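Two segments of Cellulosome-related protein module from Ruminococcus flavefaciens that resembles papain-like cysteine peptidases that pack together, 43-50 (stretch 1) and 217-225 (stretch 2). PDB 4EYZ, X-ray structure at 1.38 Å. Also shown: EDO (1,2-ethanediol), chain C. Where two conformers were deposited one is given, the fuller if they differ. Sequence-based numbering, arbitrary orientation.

Stretch 1 43-50: YYKGTPYI
Stretch 2, residues 217-225: DLVNVGTDV

Contact between residues 43-50 and 217-225 of one chain, whose touching residues lie at least 169 positions apart in sequence, burying 405 Å² summed over both sides. Stretch 1 has no regular helix or strand but makes a type II beta turn from Tyr-44 to Thr-47, closed by Thr-47 N to Tyr-44 O at 3.0 Å. Lys-45 (phi/psi -57/133) and Gly-46 (95/-13) occupy its corners; at the Gly-46 angles a CB would be jammed against the preceding carbonyl O, which by itself calls for glycine. The chain then runs extended through Thr-47, Pro-48, Tyr-49 (-81/125) and Ile-50. In stretch 2, Val-221 (-135/157) and the fully extended Gly-222 (177/180) are strand, and the chain turns a corner at Thr-223 (-111/106) and Asp-224 (-170/175). In register, CA of Lys-45 lies 5.3 Å from CA of Thr-223, and CA of Tyr-49 lies 5.1 Å from CA of Gly-222.

Thr-223 (chi1 m) points toward stretch 1 and donates from OG1 to Thr-47 O at 2.7 Å, the one direct hydrogen bond across the contact. Thr-223 CG2 rests 3.6 Å from Tyr-44 O. Tyr-44 O also accepts from Thr-47 OG1 (chi1 m) at 2.7 Å, so side chain and backbone of Thr-47 both brace the turn. Lys-45 CA approaches Thr-223 O at 3.3 Å in a nearly linear CA-H...O contact (167° at H).

Two waters bridge the backbones: one donates to Thr-47 O and accepts from Thr-223 N, both at 2.9 Å, joining residues already linked through OG1. Another accepts from Tyr-49 N and donates to Val-221 O, both at 3.0 Å, so the two backbones pair through solvent.

Among the charged residues, Lys-45, all four chi angles t, extends alongside Asp-224 (chi1 t, -151°). Lys-45 NZ stays 4.2 Å from Asp-224 OD2, beyond a salt bridge, although Lys-45 CE comes within 3.4 Å of that oxygen. Two waters span the gap: one lies 3.0 Å from Lys-45 NZ and 2.7 Å from Asp-224 OD1; the other, 2.6 Å from Asp-224 OD2, takes a weak bond from Lys-45 NZ at 3.3 Å.

Apolar packing centres on Tyr-49 (chi1 172°, chi2 80°), which points toward stretch 2, its CD2 3.7 Å from Val-221 CB in an oblique approach to the ring. Tyr-49 CB sits 4.0 Å from Gly-222 N, and Tyr-49 OH reaches within 4.4 Å of Leu-218 CD2.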

# COMPACT_ATOMS: atom_id res chain seq x y z
N TYR A 43 3.92 8.46 14.21
CA TYR A 43 4.90 7.69 13.45
C TYR A 43 4.81 7.96 11.94
O TYR A 43 5.84 8.06 11.27
CB TYR A 43 4.69 6.21 13.74
CG TYR A 43 5.80 5.30 13.28
CD1 TYR A 43 5.87 4.90 11.96
CD2 TYR A 43 6.74 4.78 14.18
CE1 TYR A 43 6.86 4.05 11.53
CE2 TYR A 43 7.73 3.91 13.75
CZ TYR A 43 7.78 3.55 12.42
OH TYR A 43 8.73 2.68 11.95
N TYR A 44 3.58 8.07 11.43
CA TYR A 44 3.35 8.28 10.00
C TYR A 44 2.77 9.66 9.70
O TYR A 44 3.24 10.36 8.79
CB TYR A 44 2.40 7.19 9.43
CG TYR A 44 3.03 5.81 9.36
CD1 TYR A 44 3.92 5.47 8.34
CD2 TYR A 44 2.73 4.83 10.30
CE1 TYR A 44 4.48 4.22 8.27
CE2 TYR A 44 3.29 3.58 10.23
CZ TYR A 44 4.17 3.28 9.23
OH TYR A 44 4.70 2.03 9.21
N LYS A 45 1.73 10.04 10.44
CA LYS A 45 1.01 11.27 10.16
C LYS A 45 1.98 12.44 10.18
O LYS A 45 2.80 12.55 11.08
CB LYS A 45 -0.11 11.50 11.18
CG LYS A 45 -1.00 12.68 10.82
CD LYS A 45 -2.13 12.85 11.82
CE LYS A 45 -2.97 14.07 11.50
NZ LYS A 45 -4.04 14.28 12.52
N GLY A 46 1.88 13.29 9.17
CA GLY A 46 2.75 14.45 9.06
C GLY A 46 3.97 14.23 8.19
O GLY A 46 4.64 15.18 7.81
N THR A 47 4.27 12.98 7.85
CA THR A 47 5.38 12.72 6.96
C THR A 47 5.06 13.34 5.60
O THR A 47 3.98 13.12 5.06
CB THR A 47 5.63 11.22 6.75
OG1 THR A 47 5.83 10.56 8.00
CG2 THR A 47 6.85 10.99 5.87
N PRO A 48 5.98 14.12 5.04
CA PRO A 48 5.69 14.69 3.72
C PRO A 48 5.47 13.65 2.64
O PRO A 48 6.21 12.66 2.57
CB PRO A 48 6.95 15.49 3.39
CG PRO A 48 7.70 15.63 4.65
CD PRO A 48 7.29 14.55 5.57
N TYR A 49 4.48 13.89 1.78
CA TYR A 49 4.34 13.15 0.54
C TYR A 49 5.27 13.75 -0.49
O TYR A 49 5.23 14.96 -0.75
CB TYR A 49 2.89 13.19 0.02
CG TYR A 49 2.79 12.61 -1.35
CD1 TYR A 49 2.73 11.24 -1.54
CD2 TYR A 49 2.81 13.42 -2.47
CE1 TYR A 49 2.65 10.71 -2.80
CE2 TYR A 49 2.75 12.90 -3.73
CZ TYR A 49 2.67 11.55 -3.90
OH TYR A 49 2.61 11.02 -5.17
N ILE A 50 6.14 12.91 -1.07
CA ILE A 50 7.13 13.38 -2.02
C ILE A 50 7.15 12.52 -3.29
O ILE A 50 6.87 11.33 -3.26
CB ILE A 50 8.53 13.45 -1.38
CG1 ILE A 50 9.06 12.06 -1.00
CG2 ILE A 50 8.47 14.35 -0.16
CD1 ILE A 50 10.50 12.09 -0.47
N ASP A 217 -5.80 15.96 -7.27
CA ASP A 217 -5.15 17.12 -6.67
C ASP A 217 -3.87 16.65 -5.98
O ASP A 217 -3.91 15.99 -4.95
CB ASP A 217 -6.12 17.80 -5.69
CG ASP A 217 -5.48 18.88 -4.82
OD1 ASP A 217 -4.24 19.07 -4.87
OD2 ASP A 217 -6.23 19.53 -4.06
N LEU A 218 -2.73 16.96 -6.60
CA LEU A 218 -1.43 16.57 -6.08
C LEU A 218 -0.72 17.76 -5.46
O LEU A 218 0.48 17.72 -5.18
CB LEU A 218 -0.60 15.92 -7.19
CG LEU A 218 -1.05 14.50 -7.55
CD1 LEU A 218 -0.34 14.00 -8.80
CD2 LEU A 218 -0.85 13.53 -6.39
N VAL A 219 -1.47 18.83 -5.21
CA VAL A 219 -0.94 19.97 -4.48
C VAL A 219 -1.19 19.77 -2.99
O VAL A 219 -0.30 19.97 -2.16
CB VAL A 219 -1.58 21.28 -4.96
CG1 VAL A 219 -1.14 22.44 -4.08
CG2 VAL A 219 -1.22 21.54 -6.41
N ASN A 220 -2.41 19.36 -2.66
CA ASN A 220 -2.79 19.15 -1.28
C ASN A 220 -2.63 17.68 -0.91
O ASN A 220 -3.50 16.86 -1.15
CB ASN A 220 -4.21 19.66 -1.06
CG ASN A 220 -4.32 21.13 -1.33
OD1 ASN A 220 -3.74 21.94 -0.60
ND2 ASN A 220 -5.01 21.50 -2.40
N VAL A 221 -1.47 17.36 -0.35
CA VAL A 221 -1.02 15.99 -0.17
C VAL A 221 -0.45 15.81 1.22
O VAL A 221 -0.03 16.76 1.88
CB VAL A 221 0.06 15.63 -1.22
CG1 VAL A 221 -0.53 15.57 -2.62
CG2 VAL A 221 1.23 16.62 -1.15
N GLY A 222 -0.45 14.57 1.67
CA GLY A 222 0.07 14.28 2.99
C GLY A 222 -0.09 12.81 3.31
O GLY A 222 -0.56 12.04 2.50
N THR A 223 0.35 12.44 4.50
CA THR A 223 0.27 11.06 4.96
C THR A 223 -0.75 11.04 6.09
O THR A 223 -0.48 11.53 7.18
CB THR A 223 1.64 10.58 5.47
OG1 THR A 223 2.64 10.81 4.47
CG2 THR A 223 1.59 9.09 5.85
N ASP A 224 -1.93 10.52 5.82
CA ASP A 224 -3.03 10.62 6.77
C ASP A 224 -4.17 9.73 6.32
O ASP A 224 -4.13 9.09 5.26
CB ASP A 224 -3.50 12.08 6.83
CG ASP A 224 -4.09 12.48 8.19
OD1 ASP A 224 -4.37 11.63 9.07
OD2 ASP A 224 -4.29 13.70 8.38
N VAL A 225 -5.18 9.69 7.18
CA VAL A 225 -6.47 9.10 6.87
C VAL A 225 -7.35 10.17 6.23
O VAL A 225 -7.45 11.29 6.73
CB VAL A 225 -7.12 8.52 8.14
CG1 VAL A 225 -8.53 8.05 7.87
CG2 VAL A 225 -6.27 7.40 8.68
C1 EDO C . 11.71 1.38 13.32
O1 EDO C . 10.44 1.78 13.82
C2 EDO C . 11.48 0.29 12.28
O2 EDO C . 10.70 -0.78 12.86
O HOH W 1 -5.69 12.10 11.33
O HOH W 2 -5.91 15.11 9.89
O HOH W 3 1.67 14.46 6.07
O HOH W 4 2.94 16.44 2.35